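PDB 2W57: ferric uptake regulation protein from Vibrio cholerae, which probably binds DNA as a metal-responsive dimeric repressor, controlling the transcription of genes for iron uptake. Local coordinates for residues Thr69-Glu74 and Ser126-Gly131. Numbering follows the deposited sequence.
Sequences TRHHFE and SLYLYG
Glu-74 lies over one face of the Tyr-130 ring, its CB 3.8 Å from the ring centroid in a CH-pi contact, shifted toward the hydroxyl end of the ring. CG stands anti to the backbone N (chi1 -159°) and the chain runs on extended, so that OE1 comes down over the same face, nearest CG of Tyr-130, with carboxylate and ring planes 51° apart. Two residues earlier on strand 121-132, and on the same side of it, Tyr-128 ends on His-71: its OH meets ND1 at 2.6 Å, with ND1 in the plane of the tyrosine ring and OH at the edge of the imidazole, near its plane, a hydrogen bond in which either partner could be the donor. The contact joins the two sheets of the Fur fold: strand 68-72 lies in the small antiparallel sheet, which in Fur proteins forms the wing of the winged-helix DNA-binding domain, and strand 121-132 in the dimerisation sheet, which runs on antiparallel into the second subunit. The segments are not paired; their axes come no closer than 9.7 Å, and long aromatic side chains span the gap. Phe-73 brings CE1 against the CD1-CE1 side of the Tyr-128 ring, 3.4 Å from CE1, with the ring planes at 67°. On its other nitrogen, NE2, His-71 is hydrogen-bonded to the zinc ligand Glu-81, a second-shell role that fixes its rotation from two sides; metal and carboxylate may influence where its protons reside. Another ligand, His-90, meets the rings of both His-71 and Tyr-128.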
ATOM      1  N   THR A  69       2.656  -4.743 -12.161  1.00 26.36           N
ATOM      2  CA  THR A  69       2.079  -4.913 -10.835  1.00 26.91           C
ATOM      3  C   THR A  69       2.202  -3.585 -10.111  1.00 27.37           C
ATOM      4  O   THR A  69       3.281  -2.973 -10.119  1.00 27.64           O
ATOM      5  CB  THR A  69       2.854  -5.967 -10.017  1.00 26.98           C
ATOM      6  OG1 THR A  69       2.824  -7.233 -10.697  1.00 27.82           O
ATOM      7  CG2 THR A  69       2.245  -6.131  -8.622  1.00 27.32           C
ATOM      8  N   ARG A  70       1.108  -3.136  -9.490  1.00 27.74           N
ATOM      9  CA  ARG A  70       1.136  -1.929  -8.665  1.00 27.79           C
ATOM     10  C   ARG A  70       1.376  -2.261  -7.201  1.00 28.08           C
ATOM     11  O   ARG A  70       0.685  -3.100  -6.631  1.00 27.62           O
ATOM     12  CB  ARG A  70      -0.152  -1.100  -8.795  1.00 27.25           C
ATOM     13  CG  ARG A  70       0.061   0.358  -8.361  1.00 27.33           C
ATOM     14  CD  ARG A  70      -1.192   1.077  -7.847  1.00 26.71           C
ATOM     15  NE  ARG A  70      -2.042   1.589  -8.921  1.00 26.21           N
ATOM     16  CZ  ARG A  70      -2.322   2.876  -9.150  1.00 26.42           C
ATOM     17  NH1 ARG A  70      -1.826   3.860  -8.389  1.00 24.23           N
ATOM     18  NH2 ARG A  70      -3.124   3.180 -10.162  1.00 27.52           N
ATOM     19  N   HIS A  71       2.350  -1.578  -6.605  1.00 28.86           N
ATOM     20  CA  HIS A  71       2.568  -1.628  -5.161  1.00 29.90           C
ATOM     21  C   HIS A  71       2.270  -0.280  -4.526  1.00 30.42           C
ATOM     22  O   HIS A  71       2.725   0.752  -5.024  1.00 30.64           O
ATOM     23  CB  HIS A  71       4.018  -1.993  -4.848  1.00 30.25           C
ATOM     24  CG  HIS A  71       4.429  -3.341  -5.344  1.00 31.21           C
ATOM     25  ND1 HIS A  71       4.132  -4.506  -4.665  1.00 32.86           N
ATOM     26  CD2 HIS A  71       5.121  -3.712  -6.446  1.00 31.16           C
ATOM     27  CE1 HIS A  71       4.617  -5.537  -5.335  1.00 33.35           C
ATOM     28  NE2 HIS A  71       5.225  -5.081  -6.417  1.00 33.60           N
ATOM     29  N   HIS A  72       1.530  -0.284  -3.418  1.00 31.06           N
ATOM     30  CA  HIS A  72       1.260   0.951  -2.673  1.00 31.48           C
ATOM     31  C   HIS A  72       2.213   1.086  -1.492  1.00 32.41           C
ATOM     32  O   HIS A  72       2.097   0.349  -0.514  1.00 33.01           O
ATOM     33  CB  HIS A  72      -0.168   0.960  -2.171  1.00 30.89           C
ATOM     34  CG  HIS A  72      -1.191   0.930  -3.258  1.00 31.02           C
ATOM     35  ND1 HIS A  72      -1.801   2.073  -3.736  1.00 30.95           N
ATOM     36  CD2 HIS A  72      -1.731  -0.104  -3.947  1.00 30.04           C
ATOM     37  CE1 HIS A  72      -2.667   1.742  -4.679  1.00 30.52           C
ATOM     38  NE2 HIS A  72      -2.641   0.429  -4.829  1.00 30.33           N
ATOM     39  N   PHE A  73       3.161   2.015  -1.576  1.00 33.43           N
ATOM     40  CA  PHE A  73       4.180   2.164  -0.530  1.00 34.25           C
ATOM     41  C   PHE A  73       3.668   2.964   0.649  1.00 35.43           C
ATOM     42  O   PHE A  73       2.488   3.320   0.695  1.00 35.55           O
ATOM     43  CB  PHE A  73       5.436   2.811  -1.099  1.00 33.72           C
ATOM     44  CG  PHE A  73       6.389   1.838  -1.704  1.00 33.08           C
ATOM     45  CD1 PHE A  73       6.029   0.500  -1.877  1.00 31.66           C
ATOM     46  CD2 PHE A  73       7.647   2.259  -2.135  1.00 32.96           C
ATOM     47  CE1 PHE A  73       6.911  -0.407  -2.444  1.00 31.78           C
ATOM     48  CE2 PHE A  73       8.538   1.356  -2.716  1.00 32.53           C
ATOM     49  CZ  PHE A  73       8.171   0.020  -2.868  1.00 32.40           C
ATOM     50  N   GLU A  74       4.565   3.254   1.593  1.00 36.91           N
ATOM     51  CA  GLU A  74       4.205   3.950   2.826  1.00 38.49           C
ATOM     52  C   GLU A  74       3.614   5.315   2.524  1.00 37.91           C
ATOM     53  O   GLU A  74       4.261   6.181   1.916  1.00 37.73           O
ATOM     54  CB  GLU A  74       5.405   4.091   3.771  1.00 38.74           C
ATOM     55  CG  GLU A  74       5.015   4.341   5.246  1.00 40.42           C
ATOM     56  CD  GLU A  74       6.225   4.655   6.142  1.00 41.15           C
ATOM     57  OE1 GLU A  74       7.391   4.397   5.709  1.00 43.99           O
ATOM     58  OE2 GLU A  74       6.002   5.168   7.280  1.00 42.89           O
ATOM     59  N   SER A 126       1.891  -9.533   1.439  1.00 33.95           N
ATOM     60  CA  SER A 126       2.787  -8.481   0.967  1.00 33.19           C
ATOM     61  C   SER A 126       3.607  -7.968   2.130  1.00 32.09           C
ATOM     62  O   SER A 126       3.079  -7.783   3.226  1.00 31.67           O
ATOM     63  CB  SER A 126       2.019  -7.341   0.272  1.00 33.55           C
ATOM     64  OG  SER A 126       1.085  -6.726   1.142  1.00 34.60           O
ATOM     65  N   LEU A 127       4.899  -7.762   1.892  1.00 31.05           N
ATOM     66  CA  LEU A 127       5.822  -7.331   2.949  1.00 30.50           C
ATOM     67  C   LEU A 127       6.715  -6.199   2.466  1.00 30.34           C
ATOM     68  O   LEU A 127       7.385  -6.333   1.442  1.00 30.09           O
ATOM     69  CB  LEU A 127       6.653  -8.517   3.469  1.00 30.08           C
ATOM     70  CG  LEU A 127       7.891  -8.306   4.340  1.00 30.01           C
ATOM     71  CD1 LEU A 127       7.540  -7.708   5.684  1.00 29.76           C
ATOM     72  CD2 LEU A 127       8.635  -9.618   4.527  1.00 30.29           C
ATOM     73  N   TYR A 128       6.698  -5.090   3.212  1.00 30.33           N
ATOM     74  CA  TYR A 128       7.469  -3.892   2.887  1.00 30.66           C
ATOM     75  C   TYR A 128       8.276  -3.453   4.093  1.00 31.02           C
ATOM     76  O   TYR A 128       7.718  -3.169   5.150  1.00 31.26           O
ATOM     77  CB  TYR A 128       6.551  -2.744   2.436  1.00 30.66           C
ATOM     78  CG  TYR A 128       5.760  -3.061   1.199  1.00 30.65           C
ATOM     79  CD1 TYR A 128       6.349  -3.012  -0.058  1.00 31.08           C
ATOM     80  CD2 TYR A 128       4.427  -3.445   1.285  1.00 30.28           C
ATOM     81  CE1 TYR A 128       5.624  -3.338  -1.203  1.00 31.56           C
ATOM     82  CE2 TYR A 128       3.694  -3.771   0.150  1.00 30.18           C
ATOM     83  CZ  TYR A 128       4.295  -3.717  -1.087  1.00 31.17           C
ATOM     84  OH  TYR A 128       3.568  -4.035  -2.217  1.00 31.73           O
ATOM     85  N   LEU A 129       9.591  -3.412   3.939  1.00 31.23           N
ATOM     86  CA  LEU A 129      10.457  -2.921   4.994  1.00 31.66           C
ATOM     87  C   LEU A 129      10.933  -1.536   4.595  1.00 32.27           C
ATOM     88  O   LEU A 129      11.399  -1.343   3.471  1.00 32.87           O
ATOM     89  CB  LEU A 129      11.644  -3.871   5.197  1.00 31.11           C
ATOM     90  CG  LEU A 129      11.317  -5.353   5.394  1.00 30.79           C
ATOM     91  CD1 LEU A 129      12.581  -6.199   5.536  1.00 29.39           C
ATOM     92  CD2 LEU A 129      10.393  -5.570   6.586  1.00 30.69           C
ATOM     93  N   TYR A 130      10.801  -0.564   5.485  1.00 32.86           N
ATOM     94  CA  TYR A 130      11.265   0.785   5.168  1.00 34.12           C
ATOM     95  C   TYR A 130      12.401   1.199   6.104  1.00 35.70           C
ATOM     96  O   TYR A 130      12.342   0.929   7.299  1.00 35.66           O
ATOM     97  CB  TYR A 130      10.117   1.794   5.237  1.00 33.21           C
ATOM     98  CG  TYR A 130       8.877   1.429   4.435  1.00 32.42           C
ATOM     99  CD1 TYR A 130       8.734   1.852   3.115  1.00 32.04           C
ATOM    100  CD2 TYR A 130       7.833   0.692   5.004  1.00 31.28           C
ATOM    101  CE1 TYR A 130       7.601   1.550   2.376  1.00 30.63           C
ATOM    102  CE2 TYR A 130       6.694   0.381   4.270  1.00 30.62           C
ATOM    103  CZ  TYR A 130       6.587   0.818   2.952  1.00 31.42           C
ATOM    104  OH  TYR A 130       5.474   0.521   2.197  1.00 31.50           O
ATOM    105  N   GLY A 131      13.433   1.844   5.557  1.00 37.84           N
ATOM    106  CA  GLY A 131      14.538   2.363   6.375  1.00 40.53           C
ATOM    107  C   GLY A 131      15.399   3.449   5.737  1.00 42.65           C
ATOM    108  O   GLY A 131      15.272   3.721   4.534  1.00 43.02           O
TER